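Local coordinates for glycoside hydrolase family protein (Novosphingobium sp. PP1Y, PDB 6Q2F) that probably hydrolyses terminal alpha-L-rhamnose units from glycosides, at residues 512-526 and 548-560. Numbering follows the deposited sequence.
Sequences WTPRMLEQFQRLRGY and RFLYDYRRTLADL
Bent at chi2 (-83°) and again at chi3 (78°), the side chain of Arg524 folds down onto helix 548-560 and delivers its guanidinium to Asp559, while Met516, bent at chi2, lays its methyl on Tyr553. Both NH1 and NH2 of Arg524 converge end-on on a single carboxylate oxygen: NH1 lies 2.8 Å from Asp559 OD2, and that oxygen sits in the guanidinium plane. NH1 also donates to Thr556 OG1 at 3.0 Å, and this hydroxyl in turn donates to Asp552 O, one turn back in its own helix. Arg555 CG covers one face of the guanidinium and Leu523 CB the other, fixing its rotation.

Next along the interface, Phe520 drops as a knob among Phe549, Asp552, Tyr553 and Thr556, its ring oblique to that of Phe549. Met516, present as selenomethionine, fills the following hole, CE standing 3.5 Å from the Tyr553 ring centroid in a CH-pi contact over the face. Beyond the helix end, Tyr526 OH donates to Asp552 OD2 in a very short bond of 2.5 Å, and the backbone N of Asn830 also donates to that OD2.

The example illustrates knobs-into-holes packing: the axes of 516-524 and 548-560, the latter part of helix 543-575, approach to 9.8 Å at 100°, both helices lying in the connection between parallel strands 497-502 and 579-582 of the curled sheet. Replacing Arg524 with a leucine would probably leave Asp559 without its cationic mate and Thr556 OG1 without this donor. Apolar knobs thus share the buried seam with a charged one, whose positive charge is likely to stabilise Asp559 as a carboxylate.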
# COMPACT_ATOMS: atom_id res chain seq x y z
N TRP A 512 -17.37 13.85 8.27
CA TRP A 512 -18.82 14.03 8.28
C TRP A 512 -19.39 13.63 6.93
O TRP A 512 -18.75 13.76 5.88
CB TRP A 512 -19.25 15.48 8.60
CG TRP A 512 -20.74 15.61 8.56
CD1 TRP A 512 -21.49 16.14 7.56
CD2 TRP A 512 -21.67 15.12 9.54
NE1 TRP A 512 -22.82 16.04 7.86
CE2 TRP A 512 -22.96 15.41 9.06
CE3 TRP A 512 -21.53 14.48 10.78
CZ2 TRP A 512 -24.11 15.09 9.79
CZ3 TRP A 512 -22.67 14.15 11.48
CH2 TRP A 512 -23.94 14.46 10.99
N THR A 513 -20.61 13.12 6.97
CA THR A 513 -21.36 12.86 5.75
C THR A 513 -22.83 12.97 6.14
O THR A 513 -23.18 12.69 7.29
CB THR A 513 -21.00 11.47 5.16
OG1 THR A 513 -21.46 11.37 3.81
CG2 THR A 513 -21.59 10.33 5.99
N PRO A 514 -23.69 13.43 5.23
CA PRO A 514 -25.04 13.86 5.67
C PRO A 514 -25.88 12.77 6.36
O PRO A 514 -26.63 13.09 7.29
CB PRO A 514 -25.68 14.34 4.36
CG PRO A 514 -24.50 14.87 3.57
CD PRO A 514 -23.40 13.83 3.85
N ARG A 515 -25.75 11.51 5.96
CA ARG A 515 -26.50 10.42 6.59
C ARG A 515 -25.81 9.86 7.82
O ARG A 515 -26.26 8.84 8.34
CB ARG A 515 -26.74 9.29 5.58
CG ARG A 515 -27.54 9.71 4.33
CD ARG A 515 -27.72 8.53 3.39
NE ARG A 515 -28.61 8.83 2.27
CZ ARG A 515 -29.74 8.19 2.01
NH1 ARG A 515 -30.13 7.19 2.80
NH2 ARG A 515 -30.48 8.53 0.97
N MSE A 516 -24.75 10.50 8.29
CA MSE A 516 -23.92 9.95 9.39
C MSE A 516 -24.70 9.45 10.62
O MSE A 516 -24.39 8.38 11.15
CB MSE A 516 -22.91 11.00 9.83
CG MSE A 516 -21.93 10.49 10.84
SE MSE A 516 -20.73 9.21 10.02
CE MSE A 516 -19.86 8.60 11.62
N LEU A 517 -25.67 10.23 11.11
CA LEU A 517 -26.40 9.82 12.31
C LEU A 517 -27.16 8.51 12.08
O LEU A 517 -27.11 7.60 12.92
CB LEU A 517 -27.36 10.93 12.77
CG LEU A 517 -26.63 12.20 13.20
CD1 LEU A 517 -27.61 13.23 13.76
CD2 LEU A 517 -25.53 11.89 14.22
N GLU A 518 -27.84 8.38 10.93
CA GLU A 518 -28.50 7.12 10.61
C GLU A 518 -27.49 5.99 10.43
O GLU A 518 -27.71 4.87 10.90
CB GLU A 518 -29.33 7.23 9.33
CG GLU A 518 -30.43 8.28 9.32
CD GLU A 518 -30.82 8.64 7.89
OE1 GLU A 518 -31.36 7.77 7.17
OE2 GLU A 518 -30.55 9.79 7.47
N GLN A 519 -26.38 6.27 9.73
CA GLN A 519 -25.37 5.24 9.52
C GLN A 519 -24.80 4.78 10.85
O GLN A 519 -24.62 3.58 11.08
CB GLN A 519 -24.24 5.74 8.61
CG GLN A 519 -24.66 6.20 7.22
CD GLN A 519 -25.05 5.04 6.31
OE1 GLN A 519 -25.24 3.92 6.76
NE2 GLN A 519 -25.18 5.33 5.02
N PHE A 520 -24.50 5.72 11.74
CA PHE A 520 -23.95 5.36 13.04
C PHE A 520 -24.94 4.49 13.82
O PHE A 520 -24.57 3.46 14.38
CB PHE A 520 -23.60 6.63 13.82
CG PHE A 520 -22.95 6.38 15.15
CD1 PHE A 520 -23.71 5.97 16.25
CD2 PHE A 520 -21.60 6.61 15.33
CE1 PHE A 520 -23.12 5.77 17.47
CE2 PHE A 520 -21.00 6.40 16.55
CZ PHE A 520 -21.77 5.99 17.64
N GLN A 521 -26.21 4.90 13.85
CA GLN A 521 -27.23 4.12 14.53
C GLN A 521 -27.32 2.71 13.95
O GLN A 521 -27.39 1.72 14.70
CB GLN A 521 -28.58 4.82 14.44
CG GLN A 521 -29.72 3.99 14.96
CD GLN A 521 -29.79 4.04 16.46
OE1 GLN A 521 -29.82 5.12 17.05
NE2 GLN A 521 -29.81 2.88 17.09
N ARG A 522 -27.32 2.60 12.63
CA ARG A 522 -27.50 1.28 12.03
C ARG A 522 -26.28 0.39 12.27
O ARG A 522 -26.42 -0.81 12.48
CB ARG A 522 -27.78 1.41 10.53
CG ARG A 522 -27.50 0.12 9.71
CD ARG A 522 -27.67 0.35 8.20
NE ARG A 522 -26.54 1.07 7.60
CZ ARG A 522 -25.42 0.49 7.17
NH1 ARG A 522 -25.26 -0.82 7.28
NH2 ARG A 522 -24.44 1.23 6.64
N LEU A 523 -25.08 0.98 12.25
CA LEU A 523 -23.86 0.17 12.35
C LEU A 523 -23.40 -0.05 13.78
O LEU A 523 -22.81 -1.10 14.06
CB LEU A 523 -22.72 0.81 11.54
CG LEU A 523 -22.81 0.77 10.01
CD1 LEU A 523 -21.91 1.84 9.34
CD2 LEU A 523 -22.40 -0.61 9.50
N ARG A 524 -23.61 0.91 14.67
CA ARG A 524 -23.14 0.78 16.05
C ARG A 524 -24.25 0.43 17.03
O ARG A 524 -23.95 0.06 18.17
CB ARG A 524 -22.45 2.07 16.51
CG ARG A 524 -21.41 2.64 15.51
CD ARG A 524 -20.07 1.95 15.67
NE ARG A 524 -20.01 0.62 15.07
CZ ARG A 524 -19.67 0.41 13.80
NH1 ARG A 524 -19.37 1.44 13.01
NH2 ARG A 524 -19.61 -0.84 13.32
N GLY A 525 -25.51 0.59 16.65
CA GLY A 525 -26.61 0.20 17.49
C GLY A 525 -27.06 1.20 18.53
O GLY A 525 -27.86 0.83 19.40
N TYR A 526 -26.57 2.44 18.51
CA TYR A 526 -27.06 3.45 19.45
C TYR A 526 -26.98 4.83 18.81
O TYR A 526 -26.30 5.03 17.80
CB TYR A 526 -26.28 3.43 20.78
CG TYR A 526 -24.79 3.81 20.73
CD1 TYR A 526 -23.83 2.88 20.34
CD2 TYR A 526 -24.35 5.08 21.12
CE1 TYR A 526 -22.47 3.21 20.30
CE2 TYR A 526 -22.98 5.42 21.10
CZ TYR A 526 -22.06 4.48 20.69
OH TYR A 526 -20.71 4.82 20.67
N ARG A 548 -14.66 5.72 23.78
CA ARG A 548 -15.30 4.64 23.05
C ARG A 548 -16.29 5.17 22.03
O ARG A 548 -16.40 4.63 20.92
CB ARG A 548 -15.99 3.67 24.01
CG ARG A 548 -15.00 2.84 24.79
CD ARG A 548 -15.69 2.00 25.83
NE ARG A 548 -14.69 1.27 26.59
CZ ARG A 548 -14.97 0.33 27.49
NH1 ARG A 548 -16.23 -0.01 27.76
NH2 ARG A 548 -13.97 -0.26 28.12
N PHE A 549 -17.00 6.26 22.35
CA PHE A 549 -17.85 6.85 21.33
C PHE A 549 -17.03 7.29 20.13
O PHE A 549 -17.41 7.05 18.98
CB PHE A 549 -18.64 8.04 21.84
CG PHE A 549 -19.14 8.91 20.73
CD1 PHE A 549 -20.13 8.45 19.88
CD2 PHE A 549 -18.58 10.15 20.48
CE1 PHE A 549 -20.59 9.23 18.83
CE2 PHE A 549 -19.03 10.93 19.43
CZ PHE A 549 -20.04 10.47 18.61
N LEU A 550 -15.90 7.95 20.38
CA LEU A 550 -15.08 8.42 19.26
C LEU A 550 -14.55 7.25 18.45
O LEU A 550 -14.58 7.30 17.21
CB LEU A 550 -13.96 9.33 19.79
CG LEU A 550 -14.55 10.57 20.49
CD1 LEU A 550 -13.54 11.31 21.36
CD2 LEU A 550 -15.20 11.52 19.48
N TYR A 551 -14.10 6.18 19.12
CA TYR A 551 -13.77 4.94 18.42
C TYR A 551 -14.92 4.48 17.53
O TYR A 551 -14.72 4.15 16.35
CB TYR A 551 -13.43 3.83 19.42
CG TYR A 551 -13.30 2.45 18.79
CD1 TYR A 551 -14.41 1.62 18.66
CD2 TYR A 551 -12.08 1.99 18.30
CE1 TYR A 551 -14.30 0.36 18.06
CE2 TYR A 551 -11.97 0.72 17.71
CZ TYR A 551 -13.08 -0.07 17.58
OH TYR A 551 -13.00 -1.33 17.00
N ASP A 552 -16.14 4.45 18.08
CA ASP A 552 -17.32 4.05 17.31
C ASP A 552 -17.56 5.00 16.14
O ASP A 552 -18.01 4.58 15.06
CB ASP A 552 -18.56 4.02 18.22
CG ASP A 552 -18.57 2.83 19.16
OD1 ASP A 552 -17.88 1.83 18.83
OD2 ASP A 552 -19.25 2.89 20.21
N TYR A 553 -17.28 6.29 16.34
CA TYR A 553 -17.47 7.25 15.26
C TYR A 553 -16.44 7.01 14.16
O TYR A 553 -16.79 6.93 12.98
CB TYR A 553 -17.39 8.67 15.81
CG TYR A 553 -17.87 9.72 14.85
CD1 TYR A 553 -19.21 10.10 14.83
CD2 TYR A 553 -17.00 10.34 13.97
CE1 TYR A 553 -19.66 11.07 13.96
CE2 TYR A 553 -17.44 11.31 13.08
CZ TYR A 553 -18.78 11.67 13.09
OH TYR A 553 -19.24 12.63 12.22
N ARG A 554 -15.17 6.87 14.54
CA ARG A 554 -14.14 6.54 13.56
C ARG A 554 -14.46 5.24 12.85
O ARG A 554 -14.24 5.11 11.64
CB ARG A 554 -12.76 6.46 14.23
CG ARG A 554 -12.25 7.82 14.75
CD ARG A 554 -10.77 7.73 15.11
NE ARG A 554 -10.53 6.62 16.01
CZ ARG A 554 -10.71 6.66 17.33
NH1 ARG A 554 -11.13 7.78 17.91
NH2 ARG A 554 -10.47 5.60 18.07
N ARG A 555 -15.02 4.27 13.58
CA ARG A 555 -15.30 2.98 12.97
C ARG A 555 -16.43 3.10 11.96
O ARG A 555 -16.43 2.41 10.92
CB ARG A 555 -15.64 1.96 14.05
CG ARG A 555 -15.96 0.58 13.48
CD ARG A 555 -15.77 -0.49 14.52
NE ARG A 555 -16.11 -1.81 14.01
CZ ARG A 555 -15.82 -2.95 14.63
NH1 ARG A 555 -15.16 -2.92 15.78
NH2 ARG A 555 -16.16 -4.11 14.09
N THR A 556 -17.40 3.96 12.22
CA THR A 556 -18.46 4.15 11.25
C THR A 556 -17.92 4.77 9.96
O THR A 556 -18.34 4.39 8.86
CB THR A 556 -19.55 5.02 11.86
OG1 THR A 556 -20.07 4.37 13.03
CG2 THR A 556 -20.69 5.26 10.87
N LEU A 557 -17.00 5.72 10.08
CA LEU A 557 -16.41 6.30 8.88
C LEU A 557 -15.66 5.23 8.09
O LEU A 557 -15.80 5.14 6.86
CB LEU A 557 -15.47 7.45 9.27
CG LEU A 557 -16.05 8.66 10.00
CD1 LEU A 557 -14.95 9.56 10.54
CD2 LEU A 557 -16.94 9.45 9.03
N ALA A 558 -14.89 4.39 8.79
CA ALA A 558 -14.18 3.30 8.12
C ALA A 558 -15.16 2.35 7.45
O ALA A 558 -14.93 1.93 6.31
CB ALA A 558 -13.29 2.56 9.11
N ASP A 559 -16.27 2.02 8.12
CA ASP A 559 -17.28 1.15 7.52
C ASP A 559 -17.84 1.77 6.25
O ASP A 559 -18.06 1.08 5.25
CB ASP A 559 -18.43 0.89 8.51
CG ASP A 559 -18.03 -0.05 9.66
OD1 ASP A 559 -17.06 -0.84 9.52
OD2 ASP A 559 -18.71 0.00 10.71
N LEU A 560 -18.12 3.07 6.28
CA LEU A 560 -18.76 3.70 5.13
C LEU A 560 -17.78 3.85 3.96
O LEU A 560 -18.17 3.70 2.80
CB LEU A 560 -19.37 5.04 5.54
CG LEU A 560 -20.50 5.00 6.59
CD1 LEU A 560 -20.92 6.40 7.02
CD2 LEU A 560 -21.72 4.23 6.09